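Local coordinates for protein glycosyltransferase (Rickettsia africae, PDB 7MI0) that probably transfers sugar residues as a retaining-type GT-B glycosyltransferase of family GT4, built from two Rossmann-like domains, at residues A125-T129 with I388-L393; N330-H336 with K348-C352; I74-S78 with N89-I93; Y188-L194 with D281-G287. All coordinates share one frame; numbering follows the deposited sequence.

Interaction 1 of 4, residues A125-T129 with I388-L393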
loop_
_atom_site.group_PDB
_atom_site.type_symbol
_atom_site.label_atom_id
_atom_site.label_comp_id
_atom_site.label_asym_id
_atom_site.label_seq_id
_atom_site.Cartn_x
_atom_site.Cartn_y
_atom_site.Cartn_z
ATOM N N ALA A 125 7.563 -26.578 -9.946
ATOM C CA ALA A 125 7.373 -25.348 -9.193
ATOM C C ALA A 125 5.974 -25.288 -8.586
ATOM O O ALA A 125 5.042 -25.965 -9.028
ATOM C CB ALA A 125 7.609 -24.133 -10.089
ATOM N N LYS A 126 5.845 -24.464 -7.551
ATOM C CA LYS A 126 4.591 -24.221 -6.857
ATOM C C LYS A 126 4.053 -22.843 -7.225
ATOM O O LYS A 126 4.786 -21.967 -7.697
ATOM C CB LYS A 126 4.778 -24.321 -5.342
ATOM C CG LYS A 126 5.451 -25.602 -4.875
ATOM C CD LYS A 126 4.538 -26.797 -5.028
ATOM C CE LYS A 126 5.108 -28.010 -4.313
ATOM N NZ LYS A 126 4.136 -29.139 -4.266
ATOM N N PHE A 127 2.758 -22.654 -6.976
ATOM C CA PHE A 127 2.006 -21.508 -7.475
ATOM C C PHE A 127 1.410 -20.747 -6.302
ATOM O O PHE A 127 0.538 -21.270 -5.599
ATOM C CB PHE A 127 0.906 -21.980 -8.430
ATOM C CG PHE A 127 0.221 -20.875 -9.182
ATOM C CD1 PHE A 127 0.934 -20.051 -10.031
ATOM C CD2 PHE A 127 -1.146 -20.687 -9.068
ATOM C CE1 PHE A 127 0.299 -19.039 -10.734
ATOM C CE2 PHE A 127 -1.782 -19.680 -9.769
ATOM C CZ PHE A 127 -1.058 -18.857 -10.603
ATOM N N LEU A 128 1.866 -19.514 -6.098
ATOM C CA LEU A 128 1.370 -18.660 -5.027
ATOM C C LEU A 128 0.815 -17.376 -5.620
ATOM O O LEU A 128 1.473 -16.739 -6.448
ATOM C CB LEU A 128 2.472 -18.332 -4.015
ATOM C CG LEU A 128 2.023 -17.424 -2.866
ATOM C CD1 LEU A 128 0.817 -18.024 -2.151
ATOM C CD2 LEU A 128 3.159 -17.160 -1.886
ATOM N N THR A 129 -0.386 -16.996 -5.185
ATOM C CA THR A 129 -1.041 -15.763 -5.604
ATOM C C THR A 129 -1.217 -14.842 -4.404
ATOM O O THR A 129 -1.670 -15.282 -3.338
ATOM C CB THR A 129 -2.409 -16.054 -6.231
ATOM O OG1 THR A 129 -2.264 -17.030 -7.266
ATOM C CG2 THR A 129 -3.022 -14.780 -6.813
ATOM N N ILE A 388 5.083 -18.591 4.569
ATOM C CA ILE A 388 4.183 -19.210 3.601
ATOM C C ILE A 388 4.977 -19.904 2.498
ATOM O O ILE A 388 4.525 -20.917 1.947
ATOM C CB ILE A 388 3.184 -18.172 3.044
ATOM C CG1 ILE A 388 2.024 -18.869 2.347
ATOM C CG2 ILE A 388 3.848 -17.216 2.076
ATOM C CD1 ILE A 388 1.204 -19.720 3.271
ATOM N N TYR A 389 6.174 -19.403 2.174
ATOM C CA TYR A 389 7.053 -20.126 1.259
ATOM C C TYR A 389 7.405 -21.493 1.825
ATOM O O TYR A 389 7.341 -22.506 1.120
ATOM C CB TYR A 389 8.328 -19.326 0.987
ATOM C CG TYR A 389 8.134 -18.089 0.138
ATOM C CD1 TYR A 389 7.045 -17.977 -0.715
ATOM C CD2 TYR A 389 9.043 -17.032 0.190
ATOM C CE1 TYR A 389 6.856 -16.847 -1.489
ATOM C CE2 TYR A 389 8.863 -15.897 -0.585
ATOM C CZ TYR A 389 7.765 -15.814 -1.423
ATOM O OH TYR A 389 7.566 -14.701 -2.200
ATOM N N LYS A 390 7.772 -21.535 3.110
ATOM C CA LYS A 390 8.160 -22.793 3.744
ATOM C C LYS A 390 6.980 -23.750 3.851
ATOM O O LYS A 390 7.137 -24.962 3.643
ATOM C CB LYS A 390 8.756 -22.519 5.123
ATOM C CG LYS A 390 10.065 -21.755 5.089
ATOM C CD LYS A 390 10.397 -21.211 6.463
ATOM C CE LYS A 390 11.616 -20.306 6.434
ATOM N NZ LYS A 390 11.754 -19.554 7.720
ATOM N N GLU A 391 5.795 -23.232 4.182
ATOM C CA GLU A 391 4.607 -24.078 4.193
ATOM C C GLU A 391 4.350 -24.667 2.814
ATOM O O GLU A 391 4.101 -25.871 2.670
ATOM C CB GLU A 391 3.394 -23.285 4.669
ATOM C CG GLU A 391 2.099 -24.072 4.550
ATOM C CD GLU A 391 0.959 -23.477 5.356
ATOM O OE1 GLU A 391 1.111 -22.344 5.878
ATOM O OE2 GLU A 391 -0.090 -24.155 5.469
ATOM N N ILE A 392 4.421 -23.826 1.780
ATOM C CA ILE A 392 4.198 -24.279 0.411
ATOM C C ILE A 392 5.230 -25.321 -0.000
ATOM O O ILE A 392 4.930 -26.235 -0.782
ATOM C CB ILE A 392 4.195 -23.056 -0.526
ATOM C CG1 ILE A 392 2.828 -22.388 -0.508
ATOM C CG2 ILE A 392 4.579 -23.427 -1.929
ATOM C CD1 ILE A 392 2.769 -21.163 -1.372
ATOM N N LEU A 393 6.448 -25.224 0.533
ATOM C CA LEU A 393 7.535 -26.121 0.172
ATOM C C LEU A 393 7.721 -27.272 1.150
ATOM O O LEU A 393 8.618 -28.096 0.946
ATOM C CB LEU A 393 8.842 -25.337 0.045
ATOM C CG LEU A 393 8.892 -24.368 -1.133
ATOM C CD1 LEU A 393 10.268 -23.757 -1.267
ATOM C CD2 LEU A 393 8.495 -25.071 -2.412
#
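K126 and I392 mark the closest backbone approach, their CA atoms 7.3 Å apart, where strand 126-129 and helix 388-393 run roughly antiparallel. The two segment axes make an angle of 145° and come within 9.8 Å, a usual spacing for a helix lying on a sheet. No hydrogen bond joins them, and the contact is made by aliphatic groups from alternate strand residues, K126 and L128, which face the helix.

L128 is the central apolar residue. Its chi1 (179°) carries CG toward the helix, and the fork there separates the methyls: CD2 lies 3.7 Å from Y389 CE1 and also touches I388 CG2, while CD1 meets I392 CD1 at 3.8 Å. A branched leucine can thus serve three helix residues. I392 divides its work too, its CG2 3.5 Å from K126 CB as the two side chains run alongside one another, pointing opposite ways. K126 suits this exposed position because its methylene stem packs here, CG lying 4.0 Å from L393 CD2, while the bend at chi2 (-71°) brings CE near I392 O.

The C-terminal helix 378-393 thus crosses back to pack on the N-terminal Rossmann-like domain, a recognised GT-B feature. I392 and Y389 also rest on I104 of adjacent strand 104-107, Y389 OH is hydrogen-bonded to H106 ND1 on that strand, and F127 turns toward helix 114-122.

Interaction 2 of 4, residues N330-H336 with K348-C352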
loop_
_atom_site.group_PDB
_atom_site.type_symbol
_atom_site.label_atom_id
_atom_site.label_comp_id
_atom_site.label_asym_id
_atom_site.label_seq_id
_atom_site.Cartn_x
_atom_site.Cartn_y
_atom_site.Cartn_z
ATOM N N ASN A 330 -9.922 2.530 17.135
ATOM C CA ASN A 330 -10.558 3.836 17.201
ATOM C C ASN A 330 -10.432 4.442 18.593
ATOM O O ASN A 330 -10.690 3.776 19.600
ATOM C CB ASN A 330 -12.029 3.699 16.798
ATOM C CG ASN A 330 -12.744 5.027 16.727
ATOM O OD1 ASN A 330 -12.290 5.963 16.066
ATOM N ND2 ASN A 330 -13.871 5.120 17.417
ATOM N N ASN A 331 -10.013 5.713 18.629
ATOM C CA ASN A 331 -9.811 6.507 19.841
ATOM C C ASN A 331 -8.656 5.998 20.697
ATOM O O ASN A 331 -8.552 6.352 21.874
ATOM C CB ASN A 331 -11.090 6.593 20.681
ATOM C CG ASN A 331 -12.186 7.362 19.986
ATOM O OD1 ASN A 331 -11.919 8.316 19.259
ATOM N ND2 ASN A 331 -13.430 6.948 20.196
ATOM N N ILE A 332 -7.766 5.184 20.133
ATOM C CA ILE A 332 -6.661 4.640 20.912
ATOM C C ILE A 332 -5.360 4.754 20.125
ATOM O O ILE A 332 -4.345 5.224 20.649
ATOM C CB ILE A 332 -6.961 3.191 21.333
ATOM C CG1 ILE A 332 -7.937 3.197 22.511
ATOM C CG2 ILE A 332 -5.677 2.436 21.655
ATOM C CD1 ILE A 332 -8.340 1.831 22.986
ATOM N N THR A 333 -5.375 4.347 18.860
ATOM C CA THR A 333 -4.235 4.570 17.982
ATOM C C THR A 333 -4.563 5.493 16.819
ATOM O O THR A 333 -3.702 5.714 15.958
ATOM C CB THR A 333 -3.697 3.237 17.458
ATOM O OG1 THR A 333 -4.771 2.461 16.906
ATOM C CG2 THR A 333 -3.051 2.467 18.586
ATOM N N GLY A 334 -5.766 6.050 16.786
ATOM C CA GLY A 334 -6.202 6.886 15.689
ATOM C C GLY A 334 -7.708 7.044 15.748
ATOM O O GLY A 334 -8.354 6.638 16.714
ATOM N N PHE A 335 -8.259 7.627 14.684
ATOM C CA PHE A 335 -9.681 7.938 14.659
ATOM C C PHE A 335 -10.305 7.527 13.334
ATOM O O PHE A 335 -9.705 7.715 12.271
ATOM C CB PHE A 335 -9.914 9.431 14.905
ATOM C CG PHE A 335 -9.147 9.976 16.079
ATOM C CD1 PHE A 335 -9.626 9.820 17.371
ATOM C CD2 PHE A 335 -7.945 10.643 15.888
ATOM C CE1 PHE A 335 -8.923 10.322 18.452
ATOM C CE2 PHE A 335 -7.237 11.146 16.961
ATOM C CZ PHE A 335 -7.727 10.986 18.245
ATOM N N HIS A 336 -11.511 6.956 13.414
ATOM C CA HIS A 336 -12.336 6.647 12.252
ATOM C C HIS A 336 -13.308 7.786 11.991
ATOM O O HIS A 336 -13.770 8.455 12.919
ATOM C CB HIS A 336 -13.150 5.364 12.459
ATOM C CG HIS A 336 -12.326 4.144 12.722
ATOM N ND1 HIS A 336 -12.825 3.048 13.394
ATOM C CD2 HIS A 336 -11.048 3.838 12.397
ATOM C CE1 HIS A 336 -11.884 2.123 13.479
ATOM N NE2 HIS A 336 -10.797 2.577 12.881
ATOM N N LYS A 348 -13.987 15.906 13.728
ATOM C CA LYS A 348 -12.841 15.128 14.196
ATOM C C LYS A 348 -11.553 15.936 14.115
ATOM O O LYS A 348 -10.712 15.866 15.020
ATOM C CB LYS A 348 -12.706 13.832 13.395
ATOM C CG LYS A 348 -13.660 12.727 13.822
ATOM C CD LYS A 348 -13.108 11.896 14.971
ATOM C CE LYS A 348 -14.154 10.888 15.441
ATOM N NZ LYS A 348 -13.554 9.769 16.226
ATOM N N ILE A 349 -11.376 16.708 13.039
ATOM C CA ILE A 349 -10.204 17.573 12.937
ATOM C C ILE A 349 -10.226 18.612 14.047
ATOM O O ILE A 349 -9.192 18.923 14.652
ATOM C CB ILE A 349 -10.139 18.226 11.544
ATOM C CG1 ILE A 349 -9.984 17.157 10.463
ATOM C CG2 ILE A 349 -8.990 19.210 11.463
ATOM C CD1 ILE A 349 -9.940 17.714 9.063
ATOM N N ASP A 350 -11.409 19.152 14.345
ATOM C CA ASP A 350 -11.533 20.104 15.443
ATOM C C ASP A 350 -11.182 19.447 16.771
ATOM O O ASP A 350 -10.507 20.053 17.611
ATOM C CB ASP A 350 -12.949 20.681 15.467
ATOM C CG ASP A 350 -13.033 22.010 16.196
ATOM O OD1 ASP A 350 -12.132 22.853 16.006
ATOM O OD2 ASP A 350 -14.018 22.218 16.937
ATOM N N TYR A 351 -11.608 18.196 16.971
ATOM C CA TYR A 351 -11.264 17.494 18.205
ATOM C C TYR A 351 -9.756 17.358 18.363
ATOM O O TYR A 351 -9.218 17.567 19.456
ATOM C CB TYR A 351 -11.916 16.114 18.246
ATOM C CG TYR A 351 -11.415 15.253 19.389
ATOM C CD1 TYR A 351 -11.842 15.476 20.696
ATOM C CD2 TYR A 351 -10.506 14.225 19.167
ATOM C CE1 TYR A 351 -11.380 14.693 21.744
ATOM C CE2 TYR A 351 -10.039 13.439 20.213
ATOM C CZ TYR A 351 -10.479 13.680 21.493
ATOM O OH TYR A 351 -10.017 12.898 22.524
ATOM N N CYS A 352 -9.059 16.997 17.286
ATOM C CA CYS A 352 -7.617 16.805 17.385
ATOM C C CYS A 352 -6.905 18.110 17.717
ATOM O O CYS A 352 -5.947 18.122 18.504
ATOM C CB CYS A 352 -7.086 16.203 16.092
ATOM S SG CYS A 352 -7.605 14.494 15.887
#
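F335 meets two unlike partners from helix 348-352, the edge of one aromatic ring and a cysteine sulfur. Y351 presents its edge to the face of F335 in an offset edge-to-face pair, with ring centroids 5.7 Å apart and planes at 80°; its CE2 lies 3.7 Å from F335 CE1. Y351 extends toward that ring with CG anti to the backbone N (chi1 171°). The sulfur of C352 approaches obliquely, 4.3 Å from the F335 centroid, and the contact is a sulfur-aromatic one. Phenylalanine suits the place because a flat apolar ring can accept both a C-H edge and a polarisable sulfur.

K348, one turn before C352, passes slantwise over F335 at its CB, with CD and NZ both close to that carbon. Bent at chi2 (-86°), it then runs out straight, so that CE comes to 3.5 Å from H336 O, and NZ ends among three oxygens, 3.6 Å from H336 O, 3.7 Å from N331 OD1 and 4.0 Å from N330 OD1. These separations are long, and the amine lies in a generally electronegative setting without a hydrogen bond across the contact. N330 OD1 is instead engaged by the backbone N of H336, at 2.9 Å, which ties the turn before the strand to the strand itself; a second tie runs from N331 N to G334 O.

In the C-terminal Rossmann-like domain, strand 335-337 edges the parallel sheet beside strand 315-319, and helix 342-355 follows it. I317 of that neighbouring strand touches both F335 and C352, while helix 359-375 contributes I364 to F335 and L360 to Y351.

Interaction 3 of 4, residues I74-S78 with N89-I93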
loop_
_atom_site.group_PDB
_atom_site.type_symbol
_atom_site.label_atom_id
_atom_site.label_comp_id
_atom_site.label_asym_id
_atom_site.label_seq_id
_atom_site.Cartn_x
_atom_site.Cartn_y
_atom_site.Cartn_z
ATOM N N ILE A 74 14.148 -10.362 -15.397
ATOM C CA ILE A 74 13.916 -10.849 -16.752
ATOM C C ILE A 74 12.749 -10.067 -17.333
ATOM O O ILE A 74 11.620 -10.175 -16.839
ATOM C CB ILE A 74 13.620 -12.355 -16.774
ATOM C CG1 ILE A 74 14.860 -13.147 -16.366
ATOM C CG2 ILE A 74 13.120 -12.780 -18.145
ATOM C CD1 ILE A 74 14.583 -14.599 -16.083
ATOM N N GLU A 75 13.017 -9.275 -18.367
ATOM C CA GLU A 75 11.937 -8.574 -19.043
ATOM C C GLU A 75 11.128 -9.557 -19.882
ATOM O O GLU A 75 11.645 -10.561 -20.375
ATOM C CB GLU A 75 12.490 -7.444 -19.910
ATOM N N MET A 76 9.834 -9.269 -20.018
ATOM C CA MET A 76 8.897 -10.130 -20.724
ATOM C C MET A 76 7.589 -9.372 -20.879
ATOM O O MET A 76 7.187 -8.641 -19.974
ATOM C CB MET A 76 8.674 -11.447 -19.970
ATOM C CG MET A 76 7.776 -12.443 -20.679
ATOM S SD MET A 76 7.580 -13.989 -19.759
ATOM C CE MET A 76 9.273 -14.578 -19.722
ATOM N N ASN A 77 6.936 -9.543 -22.022
ATOM C CA ASN A 77 5.765 -8.747 -22.381
ATOM C C ASN A 77 4.509 -9.588 -22.207
ATOM O O ASN A 77 4.281 -10.537 -22.965
ATOM C CB ASN A 77 5.888 -8.229 -23.814
ATOM C CG ASN A 77 7.057 -7.276 -23.985
ATOM O OD1 ASN A 77 7.387 -6.510 -23.075
ATOM N ND2 ASN A 77 7.695 -7.322 -25.152
ATOM N N SER A 78 3.692 -9.231 -21.219
ATOM C CA SER A 78 2.455 -9.950 -20.949
ATOM C C SER A 78 1.362 -9.513 -21.917
ATOM O O SER A 78 1.269 -8.338 -22.283
ATOM C CB SER A 78 1.997 -9.705 -19.512
ATOM O OG SER A 78 1.550 -8.370 -19.343
ATOM N N ASN A 89 4.499 -17.521 -23.605
ATOM C CA ASN A 89 5.034 -17.020 -22.344
ATOM C C ASN A 89 5.131 -18.142 -21.323
ATOM O O ASN A 89 6.139 -18.267 -20.620
ATOM C CB ASN A 89 4.169 -15.875 -21.805
ATOM C CG ASN A 89 4.435 -14.551 -22.508
ATOM O OD1 ASN A 89 5.483 -14.355 -23.125
ATOM N ND2 ASN A 89 3.485 -13.630 -22.406
ATOM N N ALA A 90 4.100 -18.984 -21.244
ATOM C CA ALA A 90 4.145 -20.111 -20.320
ATOM C C ALA A 90 5.343 -21.006 -20.601
ATOM O O ALA A 90 5.972 -21.522 -19.670
ATOM C CB ALA A 90 2.845 -20.909 -20.400
ATOM N N LYS A 91 5.683 -21.196 -21.881
ATOM C CA LYS A 91 6.875 -21.969 -22.211
ATOM C C LYS A 91 8.137 -21.250 -21.750
ATOM O O LYS A 91 9.032 -21.872 -21.163
ATOM C CB LYS A 91 6.931 -22.248 -23.714
ATOM N N LEU A 92 8.223 -19.939 -21.993
ATOM C CA LEU A 92 9.406 -19.185 -21.583
ATOM C C LEU A 92 9.603 -19.256 -20.072
ATOM O O LEU A 92 10.711 -19.524 -19.592
ATOM C CB LEU A 92 9.289 -17.730 -22.045
ATOM C CG LEU A 92 9.173 -17.458 -23.546
ATOM C CD1 LEU A 92 8.746 -16.020 -23.790
ATOM C CD2 LEU A 92 10.481 -17.743 -24.251
ATOM N N ILE A 93 8.532 -19.029 -19.308
ATOM C CA ILE A 93 8.622 -19.104 -17.852
ATOM C C ILE A 93 9.051 -20.499 -17.421
ATOM O O ILE A 93 9.937 -20.664 -16.574
ATOM C CB ILE A 93 7.281 -18.706 -17.211
ATOM C CG1 ILE A 93 6.843 -17.321 -17.694
ATOM C CG2 ILE A 93 7.385 -18.737 -15.692
ATOM C CD1 ILE A 93 5.460 -16.927 -17.234
#
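N89 and the backbone of N77 make the polar link between segment 89-93 and segment 74-78. The amide nitrogen N89 ND2 donates to N77 O at 3.2 Å, with an N-H...O angle of 156°, and it approaches tilted 35° from the carbonyl plane. An asparagine fits here because N77 O lies past the end of strand 72-75, where the short amide reaches it. The first torsion, with CG anti to the carbonyl carbon, sends the amide toward the loop. Its other end, OD1, lies beside the M76 chain, 3.9 Å from CG, the two side chains overlapping lengthwise but heading in opposing senses.

The two segments belong to consecutive elements of the N-terminal Rossmann-like domain: strand 72-75, at one edge of the parallel sheet, and helix 83-100, which follows it after a loop. M76, just past the strand, faces the helix and bridges to its later residues.

Three residues after N89, L92 offers its CB to the methyl of M76, at 3.9 Å from CE. M76 reaches it by staying extended through chi2 (179°) and bending at chi3. I93 comes next, completing the helical turn through its backbone N, which bonds to N89 O. Its CG1 lies 4.0 Å from M76 SD, and its side chain stands roughly perpendicular to the methionine; the flexible, unbranched thioether can lie across both helix residues, with SD and CE both near I93 CG1 and CE near L92 CB. I93 also touches S116 and A119 of helix 114-122, and M76 reaches I56 of strand 52-57 and I96, further along helix 83-100.

Interaction 4 of 4, residues Y188-L194 with D281-G287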
loop_
_atom_site.group_PDB
_atom_site.type_symbol
_atom_site.label_atom_id
_atom_site.label_comp_id
_atom_site.label_asym_id
_atom_site.label_seq_id
_atom_site.Cartn_x
_atom_site.Cartn_y
_atom_site.Cartn_z
ATOM N N TYR A 188 13.035 3.315 8.504
ATOM C CA TYR A 188 12.992 4.551 7.727
ATOM C C TYR A 188 12.012 5.547 8.341
ATOM O O TYR A 188 12.376 6.687 8.642
ATOM C CB TYR A 188 12.622 4.257 6.269
ATOM C CG TYR A 188 12.480 5.504 5.414
ATOM C CD1 TYR A 188 13.581 6.059 4.777
ATOM C CD2 TYR A 188 11.245 6.126 5.252
ATOM C CE1 TYR A 188 13.459 7.201 4.001
ATOM C CE2 TYR A 188 11.115 7.269 4.485
ATOM C CZ TYR A 188 12.226 7.801 3.860
ATOM O OH TYR A 188 12.104 8.936 3.088
ATOM N N PHE A 189 10.756 5.136 8.523
ATOM C CA PHE A 189 9.763 5.964 9.209
ATOM C C PHE A 189 10.007 5.849 10.711
ATOM O O PHE A 189 9.378 5.066 11.426
ATOM C CB PHE A 189 8.350 5.545 8.830
ATOM C CG PHE A 189 8.003 5.824 7.399
ATOM C CD1 PHE A 189 7.479 7.053 7.025
ATOM C CD2 PHE A 189 8.206 4.862 6.423
ATOM C CE1 PHE A 189 7.165 7.314 5.705
ATOM C CE2 PHE A 189 7.893 5.121 5.100
ATOM C CZ PHE A 189 7.372 6.349 4.745
ATOM N N ASP A 190 10.954 6.649 11.189
ATOM C CA ASP A 190 11.386 6.633 12.581
ATOM C C ASP A 190 11.598 8.069 13.042
ATOM O O ASP A 190 12.539 8.731 12.588
ATOM C CB ASP A 190 12.667 5.810 12.736
ATOM C CG ASP A 190 13.169 5.747 14.174
ATOM O OD1 ASP A 190 12.422 6.115 15.108
ATOM O OD2 ASP A 190 14.327 5.318 14.368
ATOM N N PRO A 191 10.745 8.584 13.932
ATOM C CA PRO A 191 10.886 9.986 14.362
ATOM C C PRO A 191 12.227 10.297 14.999
ATOM O O PRO A 191 12.613 11.472 15.041
ATOM C CB PRO A 191 9.738 10.161 15.362
ATOM C CG PRO A 191 8.746 9.113 14.979
ATOM C CD PRO A 191 9.566 7.939 14.534
ATOM N N ALA A 192 12.954 9.286 15.485
ATOM C CA ALA A 192 14.289 9.499 16.032
ATOM C C ALA A 192 15.311 9.874 14.966
ATOM O O ALA A 192 16.433 10.257 15.316
ATOM C CB ALA A 192 14.755 8.248 16.783
ATOM N N ASN A 193 14.954 9.784 13.686
ATOM C CA ASN A 193 15.834 10.182 12.597
ATOM C C ASN A 193 15.642 11.631 12.169
ATOM O O ASN A 193 16.466 12.151 11.410
ATOM C CB ASN A 193 15.626 9.267 11.388
ATOM C CG ASN A 193 16.320 7.930 11.546
ATOM O OD1 ASN A 193 16.965 7.662 12.567
ATOM N ND2 ASN A 193 16.187 7.077 10.535
ATOM N N LEU A 194 14.583 12.289 12.631
ATOM C CA LEU A 194 14.371 13.688 12.289
ATOM C C LEU A 194 15.387 14.572 13.002
ATOM O O LEU A 194 15.640 14.409 14.201
ATOM C CB LEU A 194 12.954 14.110 12.661
ATOM C CG LEU A 194 11.846 13.285 12.018
ATOM C CD1 LEU A 194 10.492 13.755 12.517
ATOM C CD2 LEU A 194 11.926 13.362 10.497
ATOM N N ASP A 281 11.129 13.179 -0.098
ATOM C CA ASP A 281 11.355 12.663 1.247
ATOM C C ASP A 281 10.094 12.955 2.055
ATOM O O ASP A 281 9.919 14.048 2.596
ATOM C CB ASP A 281 12.593 13.285 1.880
ATOM C CG ASP A 281 13.393 12.283 2.683
ATOM O OD1 ASP A 281 13.001 11.097 2.699
ATOM O OD2 ASP A 281 14.411 12.677 3.290
ATOM N N ILE A 282 9.210 11.959 2.125
ATOM C CA ILE A 282 7.940 12.134 2.812
ATOM C C ILE A 282 8.119 12.097 4.324
ATOM O O ILE A 282 7.224 12.524 5.063
ATOM C CB ILE A 282 6.951 11.060 2.320
ATOM C CG1 ILE A 282 5.513 11.376 2.746
ATOM C CG2 ILE A 282 7.384 9.688 2.802
ATOM C CD1 ILE A 282 4.890 12.542 2.019
ATOM N N ILE A 283 9.267 11.621 4.806
ATOM C CA ILE A 283 9.470 11.487 6.245
ATOM C C ILE A 283 9.504 12.860 6.915
ATOM O O ILE A 283 8.853 13.083 7.941
ATOM C CB ILE A 283 10.740 10.665 6.536
ATOM C CG1 ILE A 283 11.018 10.624 8.038
ATOM C CG2 ILE A 283 11.939 11.204 5.766
ATOM C CD1 ILE A 283 12.294 9.909 8.410
ATOM N N ASN A 284 10.247 13.807 6.337
ATOM C CA ASN A 284 10.278 15.155 6.896
ATOM C C ASN A 284 8.926 15.844 6.800
ATOM O O ASN A 284 8.634 16.734 7.604
ATOM C CB ASN A 284 11.343 16.000 6.196
ATOM C CG ASN A 284 12.747 15.482 6.441
ATOM O OD1 ASN A 284 13.431 15.042 5.517
ATOM N ND2 ASN A 284 13.182 15.528 7.695
ATOM N N LEU A 285 8.091 15.447 5.842
ATOM C CA LEU A 285 6.760 16.028 5.744
ATOM C C LEU A 285 5.839 15.491 6.828
ATOM O O LEU A 285 4.983 16.222 7.338
ATOM C CB LEU A 285 6.179 15.768 4.357
ATOM C CG LEU A 285 6.203 17.018 3.480
ATOM C CD1 LEU A 285 5.997 16.677 2.021
ATOM C CD2 LEU A 285 5.141 17.985 3.957
ATOM N N TYR A 286 5.989 14.216 7.189
ATOM C CA TYR A 286 5.269 13.703 8.349
ATOM C C TYR A 286 5.735 14.403 9.620
ATOM O O TYR A 286 4.917 14.837 10.441
ATOM C CB TYR A 286 5.465 12.192 8.474
ATOM C CG TYR A 286 4.603 11.342 7.560
ATOM C CD1 TYR A 286 3.245 11.179 7.804
ATOM C CD2 TYR A 286 5.157 10.672 6.474
ATOM C CE1 TYR A 286 2.461 10.388 6.983
ATOM C CE2 TYR A 286 4.379 9.881 5.649
ATOM C CZ TYR A 286 3.034 9.743 5.908
ATOM O OH TYR A 286 2.262 8.956 5.090
ATOM N N GLY A 287 7.053 14.539 9.785
ATOM C CA GLY A 287 7.591 15.109 11.006
ATOM C C GLY A 287 7.107 16.515 11.290
ATOM O O GLY A 287 6.952 16.895 12.455
#
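I283 is the centre of the packing between loop 188-194 and the short helix 282-287 of the C-terminal Rossmann-like domain of this GT-B protein. Its CG1 is anti to the backbone N (chi1 175°), pointing the side chain at the loop: CG1 lies 3.8 Å from L194 CD2, while CG2 obliquely meets the hydroxyl end of the Y188 ring, 3.9 Å from CZ and 3.5 Å from OH. Beta-branching lets one isoleucine fill both directions. L194 also uses its second methyl, CD1, against G287, 3.5 Å from CA, which glycine leaves bare. Deeper in, F189 sets CE1 against I282 CG2 and Y286 CE2, both at 3.8 Å, with its ring oblique to that of Y286. Y286 OH is hydrogen-bonded to E308, and F189 also touches E308 and A311 of helix 304-311.

The outer rim, Y188 with D281, is looser. D281 is exposed and poorly ordered, so its very short approach to Y188 OH is of doubtful detail. Away from the helix, an Asx turn at D190 probably helps shape the loop: A192 N donates to D190 OD1 at 3.2 Å, meeting the oxygen from above the carboxylate plane.

How the interactions relate
The four contacts divide between the two Rossmann-like domains of a GT-B architecture. Interactions 1 and 3 reach the same seven-stranded N-terminal sheet, their centres about 20 Å apart and nearest atoms about 8 Å. Interactions 2 and 4 involve the C-terminal domain, their centres about 21 Å apart. Centres of interactions 2 and 3 are about 48 Å apart, on opposite sides of the chain's centre. Interaction 1 spans the longest separation, 258 residues lying between its segments, among them those of interactions 2 and 4. In GT-B enzymes the active site generally lies in the cleft between the domains; no ligand or catalytic residue is identified among these contacts, and interaction 1 ties the C-terminal helix to the N-terminal domain.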